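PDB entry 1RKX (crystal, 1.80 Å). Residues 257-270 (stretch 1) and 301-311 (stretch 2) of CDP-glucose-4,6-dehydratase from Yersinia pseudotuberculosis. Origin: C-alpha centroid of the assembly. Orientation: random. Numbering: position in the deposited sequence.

Stretch 1 (257-270) AEGWNFGPNDADAT
Stretch 2 (301-311) HYLKLDCSKAK

Stretch 1 begins in extended form, with Trp260 in a short strand, and runs through Gly263 and Pro264 into a 3-10 segment at Asp266 to Asp268. Stretch 2 is extended from His301 to Asp306 and enters a helix at Ser308, with Cys307 as the N-cap residue. The helix continues later in the chain. The register is set by two CA-to-CA pairs: Trp260 CA to Ala310 CA is 6.4 Å and Asn261 CA to Cys307 CA is 5.2 Å. The two stretches run in opposite directions, so Glu258 meets Lys309 and Asp266 meets Tyr302. Together they bury 651 Å².

Lys309 anchors one end. Its CB points toward stretch 1, and all four chi angles are t, so the chain is fully extended. This carries Lys309 NZ to Gly259 O, which accepts a hydrogen bond at 2.8 Å. Lys309 NZ also forms a salt bridge with Glu258 OE1 at 2.8 Å; the hydrogen bond in it is weak. Glu258 has chi1 at -29°, between wells, chi2 t and chi3 at -42°, and these angles place its OE1 at the lysine.

The same lysine lies over one face of the Trp260 ring. Lys309 CE is 3.9 Å from the centroid of the six-membered ring of Trp260 and 3° off its normal, a CH-pi contact. Lys309 NZ is 4.8 Å from that Trp260 centroid and 12° off the normal, a cation-pi contact. Trp260 has phi/psi -138/132, chi1 m and chi2 79°. Its CB points sideways, but the ring end comes nearer to the helix. Ala310 CA sits at the ring edge, 3.9 Å from Trp260 CE3.

Ala310 CB points toward stretch 1 and also packs on Phe262. Phe262 CB points away, yet with chi1 m and chi2 101° its ring returns, and Phe262 CE2 lies 3.7 Å from Ala310 CB. Water 1 links the backbones: it can donate to Asn261 O at 2.9 Å and accepts from Ala310 N at 2.7 Å.

Asn261 CB points toward stretch 2, with chi1 m, and stretch 2 covers 92 Å² of the residue. Cys307 has phi/psi -107/34 and chi1 m. Cys307 SG lies 3.1 Å from Gly263 N and 3.5 Å from Phe262 C. Gly263 N has no hydrogen-bond partner in the model. Gly263 is extended, at -166/174; an ideal CB there would be 3.5 Å from Cys307 SG and 3.0 Å from Pro264 CD.

Asp306 CB points away, with chi1 t. Asp306 OD1 accepts from Ser308 N at 2.9 Å and from Ser308 OG at 2.6 Å, which ties the turn to the first helical residue. Leu305 CB points toward stretch 1, and chi1 m with chi2 t brings Leu305 CD1 to 4.1 Å from Phe262 O.

Asp266 closes the other end. Its chi1 is t, and its two oxygens take different partners. Asp266 OD1 forms a salt bridge with Lys304 NZ at 2.9 Å. Asp266 OD2 accepts from Tyr302 OH at 2.7 Å. Lys304 has chi1 p, then t throughout, an extended chain that carries its NZ to the aspartate. Tyr302 is p with chi2 89°, and Tyr302 OH lies 3.6 Å from Ala269 CB.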

# COMPACT_ATOMS: atom_id res chain seq x y z
N ALA C 257 11.53 6.12 -19.70
CA ALA C 257 10.43 7.09 -19.67
C ALA C 257 9.52 6.89 -18.46
O ALA C 257 8.39 6.42 -18.59
CB ALA C 257 9.62 7.00 -20.98
N GLU C 258 10.02 7.26 -17.29
CA GLU C 258 9.26 7.13 -16.04
C GLU C 258 9.67 8.26 -15.11
O GLU C 258 10.29 9.24 -15.54
CB GLU C 258 9.58 5.80 -15.35
CG GLU C 258 9.99 4.68 -16.29
CD GLU C 258 10.29 3.39 -15.55
OE1 GLU C 258 10.95 3.44 -14.49
OE2 GLU C 258 9.88 2.31 -16.05
N GLY C 259 9.33 8.13 -13.83
CA GLY C 259 9.69 9.14 -12.85
C GLY C 259 10.97 8.76 -12.13
O GLY C 259 11.21 7.58 -11.88
N TRP C 260 11.79 9.75 -11.78
CA TRP C 260 13.07 9.49 -11.12
C TRP C 260 13.41 10.44 -9.97
O TRP C 260 13.34 11.66 -10.13
CB TRP C 260 14.21 9.57 -12.14
CG TRP C 260 14.06 8.66 -13.30
CD1 TRP C 260 13.27 8.84 -14.40
CD2 TRP C 260 14.70 7.39 -13.48
NE1 TRP C 260 13.38 7.77 -15.25
CE2 TRP C 260 14.24 6.86 -14.71
CE3 TRP C 260 15.60 6.64 -12.71
CZ2 TRP C 260 14.67 5.62 -15.19
CZ3 TRP C 260 16.03 5.40 -13.19
CH2 TRP C 260 15.56 4.90 -14.43
N ASN C 261 13.82 9.87 -8.84
CA ASN C 261 14.22 10.63 -7.66
C ASN C 261 15.73 10.91 -7.67
O ASN C 261 16.52 10.03 -8.00
CB ASN C 261 13.96 9.83 -6.38
CG ASN C 261 12.50 9.75 -6.00
OD1 ASN C 261 12.12 8.92 -5.17
ND2 ASN C 261 11.67 10.61 -6.56
N PHE C 262 16.11 12.12 -7.28
CA PHE C 262 17.52 12.47 -7.17
C PHE C 262 17.71 13.21 -5.86
O PHE C 262 17.01 14.19 -5.58
CB PHE C 262 18.01 13.32 -8.36
CG PHE C 262 18.03 12.58 -9.67
CD1 PHE C 262 17.01 12.75 -10.59
CD2 PHE C 262 19.07 11.70 -9.97
CE1 PHE C 262 17.02 12.06 -11.81
CE2 PHE C 262 19.09 11.01 -11.19
CZ PHE C 262 18.07 11.19 -12.10
N GLY C 263 18.64 12.73 -5.05
CA GLY C 263 18.90 13.36 -3.77
C GLY C 263 20.21 12.88 -3.18
O GLY C 263 20.84 11.98 -3.73
N PRO C 264 20.64 13.45 -2.05
CA PRO C 264 21.88 13.08 -1.38
C PRO C 264 21.72 11.85 -0.49
O PRO C 264 20.61 11.39 -0.24
CB PRO C 264 22.20 14.32 -0.57
CG PRO C 264 20.82 14.73 -0.10
CD PRO C 264 19.98 14.57 -1.36
N ASN C 265 22.84 11.34 0.01
CA ASN C 265 22.80 10.18 0.89
C ASN C 265 22.35 10.68 2.26
O ASN C 265 22.83 11.71 2.74
CB ASN C 265 24.19 9.54 0.98
CG ASN C 265 24.69 9.08 -0.37
OD1 ASN C 265 23.96 8.44 -1.13
ND2 ASN C 265 25.95 9.39 -0.68
N ASP C 266 21.41 9.97 2.87
CA ASP C 266 20.89 10.39 4.17
C ASP C 266 21.99 10.50 5.22
O ASP C 266 21.86 11.23 6.19
CB ASP C 266 19.81 9.43 4.67
CG ASP C 266 19.01 9.99 5.84
OD1 ASP C 266 18.43 9.19 6.60
OD2 ASP C 266 18.95 11.23 5.98
N ALA C 267 23.08 9.76 5.01
CA ALA C 267 24.19 9.80 5.96
C ALA C 267 24.81 11.20 5.95
O ALA C 267 25.52 11.59 6.88
CB ALA C 267 25.23 8.76 5.59
N ASP C 268 24.50 11.94 4.89
CA ASP C 268 25.00 13.30 4.69
C ASP C 268 24.11 14.31 5.42
O ASP C 268 24.49 15.47 5.60
CB ASP C 268 25.04 13.59 3.18
CG ASP C 268 25.73 14.90 2.83
OD1 ASP C 268 26.90 15.09 3.21
OD2 ASP C 268 25.09 15.74 2.15
N ALA C 269 22.93 13.86 5.85
CA ALA C 269 21.97 14.72 6.54
C ALA C 269 22.61 15.51 7.67
O ALA C 269 23.11 14.94 8.64
CB ALA C 269 20.82 13.88 7.08
N THR C 270 22.57 16.83 7.54
CA THR C 270 23.16 17.72 8.53
C THR C 270 22.21 18.84 8.95
O THR C 270 21.59 19.48 8.10
CB THR C 270 24.44 18.37 7.96
OG1 THR C 270 25.29 17.36 7.41
CG2 THR C 270 25.19 19.13 9.05
N HIS C 301 10.31 14.54 11.75
CA HIS C 301 10.79 14.03 10.47
C HIS C 301 10.90 15.13 9.43
O HIS C 301 10.37 16.23 9.60
CB HIS C 301 9.83 12.97 9.95
CG HIS C 301 8.43 13.45 9.81
ND1 HIS C 301 7.56 13.54 10.88
CD2 HIS C 301 7.76 13.95 8.74
CE1 HIS C 301 6.42 14.07 10.48
NE2 HIS C 301 6.51 14.33 9.19
N TYR C 302 11.57 14.82 8.33
CA TYR C 302 11.74 15.74 7.22
C TYR C 302 11.58 14.96 5.92
O TYR C 302 11.91 13.78 5.85
CB TYR C 302 13.12 16.40 7.28
CG TYR C 302 14.27 15.43 7.39
CD1 TYR C 302 14.88 14.90 6.26
CD2 TYR C 302 14.76 15.04 8.64
CE1 TYR C 302 15.94 14.00 6.36
CE2 TYR C 302 15.81 14.13 8.76
CZ TYR C 302 16.40 13.62 7.61
OH TYR C 302 17.45 12.74 7.72
N LEU C 303 11.04 15.63 4.91
CA LEU C 303 10.80 15.05 3.59
C LEU C 303 12.10 14.64 2.91
O LEU C 303 13.01 15.45 2.78
CB LEU C 303 10.06 16.07 2.72
CG LEU C 303 9.44 15.69 1.37
CD1 LEU C 303 10.49 15.11 0.43
CD2 LEU C 303 8.32 14.69 1.59
N LYS C 304 12.18 13.39 2.48
CA LYS C 304 13.37 12.90 1.78
C LYS C 304 12.96 11.88 0.72
O LYS C 304 11.83 11.38 0.73
CB LYS C 304 14.38 12.29 2.75
CG LYS C 304 13.95 11.01 3.41
CD LYS C 304 15.06 10.48 4.32
CE LYS C 304 14.65 9.17 4.96
NZ LYS C 304 15.73 8.60 5.80
N LEU C 305 13.88 11.57 -0.18
CA LEU C 305 13.59 10.65 -1.26
C LEU C 305 14.50 9.43 -1.26
O LEU C 305 15.66 9.50 -0.85
CB LEU C 305 13.75 11.37 -2.61
CG LEU C 305 12.99 12.68 -2.84
CD1 LEU C 305 13.29 13.21 -4.24
CD2 LEU C 305 11.50 12.44 -2.68
N ASP C 306 13.97 8.31 -1.73
CA ASP C 306 14.75 7.09 -1.84
C ASP C 306 15.23 7.13 -3.29
O ASP C 306 14.40 7.12 -4.21
CB ASP C 306 13.89 5.86 -1.61
CG ASP C 306 14.67 4.57 -1.70
OD1 ASP C 306 15.42 4.39 -2.69
OD2 ASP C 306 14.54 3.73 -0.79
N CYS C 307 16.54 7.18 -3.50
CA CYS C 307 17.08 7.26 -4.85
C CYS C 307 17.74 5.97 -5.33
O CYS C 307 18.72 6.01 -6.08
CB CYS C 307 18.09 8.42 -4.93
SG CYS C 307 17.37 10.01 -4.51
N SER C 308 17.20 4.84 -4.89
CA SER C 308 17.73 3.53 -5.28
C SER C 308 17.55 3.29 -6.78
O SER C 308 18.39 2.66 -7.41
CB SER C 308 17.02 2.42 -4.49
OG SER C 308 17.24 2.54 -3.09
N LYS C 309 16.46 3.79 -7.34
CA LYS C 309 16.17 3.62 -8.76
C LYS C 309 17.22 4.28 -9.65
O LYS C 309 17.75 3.66 -10.57
CB LYS C 309 14.78 4.17 -9.07
CG LYS C 309 14.26 3.86 -10.46
CD LYS C 309 12.90 4.51 -10.64
CE LYS C 309 12.31 4.26 -11.99
NZ LYS C 309 10.92 4.79 -12.04
N ALA C 310 17.50 5.56 -9.39
CA ALA C 310 18.50 6.30 -10.16
C ALA C 310 19.86 5.61 -10.05
O ALA C 310 20.60 5.48 -11.03
CB ALA C 310 18.60 7.73 -9.63
N LYS C 311 20.20 5.17 -8.84
CA LYS C 311 21.47 4.50 -8.61
C LYS C 311 21.58 3.18 -9.38
O LYS C 311 22.56 2.95 -10.10
CB LYS C 311 21.65 4.22 -7.12
CG LYS C 311 22.88 3.39 -6.80
CD LYS C 311 22.99 3.08 -5.31
CE LYS C 311 24.21 2.22 -5.03
NZ LYS C 311 24.46 2.06 -3.58
O HOH W 1 15.97 7.23 -7.91